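Local coordinates for protein phosphodiesterase (PDB 7D7P) that belongs to the cyclic nucleotide phosphodiesterase family of the HD superfamily and holds zinc and magnesium ions in an all-helical fold, at residues A[111-115]-A[256-262]; A[82-86]-A[194-198]. The contacts are given in a common frame with arbitrary orientation. Numbering follows the deposited sequence.

How the contacts relate
Contact 1 lies at the heart of the chain, its centre about 3 Å from the centre of the chain. It supplies two of the four protein ligands of the zinc ion, and a magnesium ion lies about 5 Å from the side chain of Asp260. Contact 2 joins two loops about 24 Å from the chain centre. The centres of the two contacts are about 24 Å apart, and their nearest atoms about 15 Å, so they do not touch. Their segments alternate along the chain: 82-86, 111-115, 194-198, 256-262. Side chains of both contacts pack on helix 133-145: Val115 and Leu256 from contact 1, Phe83 and Val195 from contact 2.

Contact 1: residues A[111-115]-A[256-262]; sequences HAVMV and LHTADLH. With ZN (zinc ion), chain G.
The metal site of this HD-type phosphodiesterase is built partly here, where helix 109-126 meets the C-terminal end of helix 245-260. The axes of segments 111-115 and 256-260 approach to 10.0 Å, with their N-to-C directions at 133°. The backbones come nearest at Val115 and Ala259, whose CA atoms are 5.2 Å apart. His111 takes chi1 t and binds zinc through NE2 at 2.2 Å. Asp260, also chi1 t, binds it through OD1 at 2.3 Å. Waters 1 and 2 are at 2.5 and 2.4 Å from the zinc, and water 1 donates to Asp260 OD2 at 2.6 Å. His146 and Asp147 complete the coordination. After Asp260 the helix ends, and an inverse gamma turn centred on Leu261 (phi/psi -92/62) leads to His262. This histidine, chi1 p, accepts a hydrogen bond at NE2 from His111 ND1 at 3.0 Å, which probably helps to orient the zinc-binding ring. Met114, all m, lays CB over the His262 ring face, 4.0 Å from its centroid, as a CH-pi contact. Val115 fills the gap between the helices: CG1 is 3.8 Å from Leu256 CD1 and 4.1 Å from Ala259 CB, and CG2 is 3.9 Å from His262 CD2. Such a buried cluster of histidines and aspartates, carried on helices and at their ends, is the metal centre characteristic of the HD superfamily.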
# COMPACT_ATOMS: atom_id res chain seq x y z
N HIS A 111 28.19 -3.12 -3.68
CA HIS A 111 27.13 -2.19 -3.30
C HIS A 111 27.58 -0.74 -3.46
O HIS A 111 26.80 0.11 -3.90
CB HIS A 111 26.68 -2.46 -1.86
CG HIS A 111 25.75 -1.43 -1.31
ND1 HIS A 111 24.54 -1.13 -1.90
CD2 HIS A 111 25.84 -0.62 -0.22
CE1 HIS A 111 23.93 -0.19 -1.21
NE2 HIS A 111 24.70 0.14 -0.18
N ALA A 112 28.83 -0.45 -3.09
CA ALA A 112 29.35 0.90 -3.25
C ALA A 112 29.36 1.32 -4.72
O ALA A 112 28.99 2.45 -5.05
CB ALA A 112 30.76 0.99 -2.66
N VAL A 113 29.79 0.42 -5.61
CA VAL A 113 29.81 0.75 -7.04
C VAL A 113 28.39 0.94 -7.56
O VAL A 113 28.14 1.80 -8.40
CB VAL A 113 30.57 -0.33 -7.82
CG1 VAL A 113 30.59 -0.01 -9.31
CG2 VAL A 113 31.99 -0.48 -7.29
N MET A 114 27.45 0.12 -7.07
CA MET A 114 26.05 0.29 -7.45
C MET A 114 25.53 1.67 -7.07
O MET A 114 24.79 2.29 -7.84
CB MET A 114 25.20 -0.80 -6.78
CG MET A 114 25.31 -2.17 -7.43
SD MET A 114 24.38 -2.25 -8.97
CE MET A 114 22.76 -2.73 -8.38
N VAL A 115 25.89 2.16 -5.89
CA VAL A 115 25.41 3.47 -5.46
C VAL A 115 26.13 4.57 -6.23
O VAL A 115 25.53 5.60 -6.56
CB VAL A 115 25.59 3.62 -3.94
CG1 VAL A 115 25.22 5.03 -3.48
CG2 VAL A 115 24.72 2.60 -3.22
N LEU A 256 21.25 11.00 -3.15
CA LEU A 256 22.14 9.93 -2.70
C LEU A 256 21.38 8.88 -1.91
O LEU A 256 21.66 7.68 -2.03
CB LEU A 256 23.29 10.50 -1.87
CG LEU A 256 24.27 9.41 -1.40
CD1 LEU A 256 24.96 8.76 -2.59
CD2 LEU A 256 25.30 9.95 -0.41
N HIS A 257 20.42 9.31 -1.08
CA HIS A 257 19.57 8.35 -0.39
C HIS A 257 18.76 7.52 -1.38
O HIS A 257 18.56 6.32 -1.17
CB HIS A 257 18.64 9.09 0.58
CG HIS A 257 17.69 8.19 1.31
ND1 HIS A 257 18.11 7.12 2.07
CD2 HIS A 257 16.34 8.22 1.41
CE1 HIS A 257 17.06 6.52 2.59
NE2 HIS A 257 15.97 7.16 2.21
N THR A 258 18.31 8.15 -2.47
CA THR A 258 17.62 7.41 -3.52
C THR A 258 18.52 6.34 -4.13
O THR A 258 18.09 5.20 -4.33
CB THR A 258 17.12 8.36 -4.61
OG1 THR A 258 16.31 9.38 -4.02
CG2 THR A 258 16.31 7.61 -5.66
N ALA A 259 19.78 6.69 -4.42
CA ALA A 259 20.69 5.72 -5.02
C ALA A 259 21.06 4.62 -4.05
O ALA A 259 21.34 3.49 -4.47
CB ALA A 259 21.94 6.42 -5.54
N ASP A 260 21.08 4.92 -2.75
CA ASP A 260 21.38 3.90 -1.75
C ASP A 260 20.34 2.78 -1.77
O ASP A 260 20.67 1.60 -1.62
CB ASP A 260 21.46 4.53 -0.36
CG ASP A 260 22.12 3.61 0.66
OD1 ASP A 260 22.76 2.63 0.24
OD2 ASP A 260 21.99 3.88 1.87
N LEU A 261 19.07 3.14 -1.97
CA LEU A 261 17.98 2.17 -2.03
C LEU A 261 17.74 1.74 -3.48
O LEU A 261 16.67 1.93 -4.05
CB LEU A 261 16.72 2.74 -1.41
CG LEU A 261 16.84 3.30 0.01
CD1 LEU A 261 15.51 3.86 0.49
CD2 LEU A 261 17.36 2.24 0.97
N HIS A 262 18.77 1.14 -4.08
CA HIS A 262 18.73 0.78 -5.49
C HIS A 262 18.01 -0.53 -5.77
O HIS A 262 17.67 -0.78 -6.93
CB HIS A 262 20.16 0.71 -6.06
CG HIS A 262 21.06 -0.24 -5.33
ND1 HIS A 262 20.92 -1.61 -5.40
CD2 HIS A 262 22.12 -0.01 -4.52
CE1 HIS A 262 21.85 -2.19 -4.67
NE2 HIS A 262 22.59 -1.24 -4.12
ZN ZN G . 24.46 1.70 1.42
O HOH W 1 23.92 3.12 3.40
O HOH W 2 22.88 0.24 2.44

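Contact 2: residues A[82-86]-A[194-198]; sequences QFNID and VVENL
Asn197, Phe83 and Val194 carry most of this contact between two loops. Segment 82-86 links helix 79-82 to helix 87-99. Segment 194-198 runs between helices 174-187 and 200-215. The CA atoms of Phe83 and Asn197 are 6.4 Å apart, those of Ile85 and Val194 6.1 Å. Asn197 points its CA-to-CB bond toward the other loop, with chi1 m. Its ND2 donates a hydrogen bond to Phe83 O at 3.1 Å, almost straight at 165°. Water 3 lies beside this link: it donates to Val194 O at 2.9 Å, accepts from Asn197 N at 2.9 Å, and donates weakly to Phe83 O at 3.3 Å. Phe83 (phi/psi -116/14) is the first residue to leave the helix, and Asn84 follows with positive phi (50/50). Residues Val195 to Leu198 form a type I beta turn, closed by Leu198 N to Val195 O at 3.2 Å. The contact thus joins two interhelical connections at the edge of an all-helical phosphodiesterase fold. The apolar part of the contact has two pairs. Phe83 CD1 meets Leu198 CD1 at 3.6 Å, with chi1 m in both residues. The Phe83 side chain also packs on helix 133-145. Val194, chi1 p, brings CG2 to 3.5 Å from Ile85 CG2, and both side chains touch Leu90. Asp86 is the N-cap of helix 87-99, and its OD1 accepts from Lys88 N. Water 4 bridges Asp86 N at 3.0 Å and Glu196 OE2 at 2.9 Å, while Glu196 OE1 forms a salt bridge with Lys89.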
# COMPACT_ATOMS: atom_id res chain seq x y z
N GLN A 82 38.43 18.61 -15.10
CA GLN A 82 38.04 19.85 -14.45
C GLN A 82 38.86 20.13 -13.19
O GLN A 82 39.05 21.29 -12.82
CB GLN A 82 36.55 19.83 -14.11
CG GLN A 82 35.62 20.08 -15.29
CD GLN A 82 35.67 21.51 -15.79
OE1 GLN A 82 35.68 22.45 -15.00
NE2 GLN A 82 35.71 21.67 -17.10
N PHE A 83 39.36 19.08 -12.53
CA PHE A 83 40.16 19.25 -11.33
C PHE A 83 41.59 18.76 -11.49
O PHE A 83 42.31 18.63 -10.49
CB PHE A 83 39.49 18.56 -10.14
CG PHE A 83 38.17 19.17 -9.76
CD1 PHE A 83 38.12 20.34 -9.03
CD2 PHE A 83 36.98 18.59 -10.16
CE1 PHE A 83 36.91 20.92 -8.68
CE2 PHE A 83 35.76 19.15 -9.82
CZ PHE A 83 35.72 20.32 -9.08
N ASN A 84 42.04 18.51 -12.72
CA ASN A 84 43.40 18.07 -13.01
C ASN A 84 43.79 16.88 -12.13
O ASN A 84 44.84 16.86 -11.48
CB ASN A 84 44.40 19.22 -12.86
CG ASN A 84 44.09 20.39 -13.77
OD1 ASN A 84 43.59 20.21 -14.89
ND2 ASN A 84 44.39 21.60 -13.31
N ILE A 85 42.91 15.88 -12.11
CA ILE A 85 43.07 14.74 -11.21
C ILE A 85 44.18 13.84 -11.73
O ILE A 85 44.18 13.44 -12.90
CB ILE A 85 41.75 13.97 -11.08
CG1 ILE A 85 40.77 14.73 -10.18
CG2 ILE A 85 41.99 12.56 -10.56
CD1 ILE A 85 39.39 14.11 -10.10
N ASP A 86 45.13 13.51 -10.85
CA ASP A 86 46.16 12.52 -11.16
C ASP A 86 45.51 11.14 -11.22
O ASP A 86 45.06 10.62 -10.20
CB ASP A 86 47.26 12.57 -10.11
CG ASP A 86 48.45 11.69 -10.46
OD1 ASP A 86 48.38 10.92 -11.44
OD2 ASP A 86 49.47 11.77 -9.74
N VAL A 194 42.81 12.62 -4.20
CA VAL A 194 42.21 12.98 -5.48
C VAL A 194 41.67 14.41 -5.49
O VAL A 194 41.36 14.93 -6.57
CB VAL A 194 41.08 11.99 -5.82
CG1 VAL A 194 39.77 12.40 -5.17
CG2 VAL A 194 40.92 11.85 -7.32
N VAL A 195 41.57 15.05 -4.33
CA VAL A 195 41.09 16.43 -4.24
C VAL A 195 42.24 17.39 -3.91
O VAL A 195 42.00 18.49 -3.41
CB VAL A 195 39.95 16.55 -3.21
CG1 VAL A 195 38.77 15.69 -3.64
CG2 VAL A 195 40.43 16.16 -1.82
N GLU A 196 43.48 17.00 -4.21
CA GLU A 196 44.64 17.81 -3.85
C GLU A 196 44.65 19.17 -4.54
O GLU A 196 45.27 20.10 -4.03
CB GLU A 196 45.92 17.05 -4.18
CG GLU A 196 46.09 16.74 -5.66
CD GLU A 196 47.31 15.89 -5.96
OE1 GLU A 196 48.17 15.76 -5.07
OE2 GLU A 196 47.40 15.35 -7.08
N ASN A 197 43.98 19.31 -5.69
CA ASN A 197 44.03 20.55 -6.45
C ASN A 197 42.89 21.51 -6.13
O ASN A 197 42.83 22.59 -6.73
CB ASN A 197 44.05 20.25 -7.95
CG ASN A 197 45.32 19.57 -8.39
OD1 ASN A 197 46.40 19.83 -7.84
ND2 ASN A 197 45.22 18.70 -9.39
N LEU A 198 42.00 21.16 -5.21
CA LEU A 198 40.94 22.07 -4.80
C LEU A 198 41.49 23.13 -3.85
O LEU A 198 42.39 22.86 -3.05
CB LEU A 198 39.80 21.31 -4.12
CG LEU A 198 38.75 20.61 -4.98
CD1 LEU A 198 39.35 19.44 -5.75
CD2 LEU A 198 37.59 20.14 -4.12
O HOH W 3 42.60 17.38 -7.44
O HOH W 4 44.88 14.33 -7.96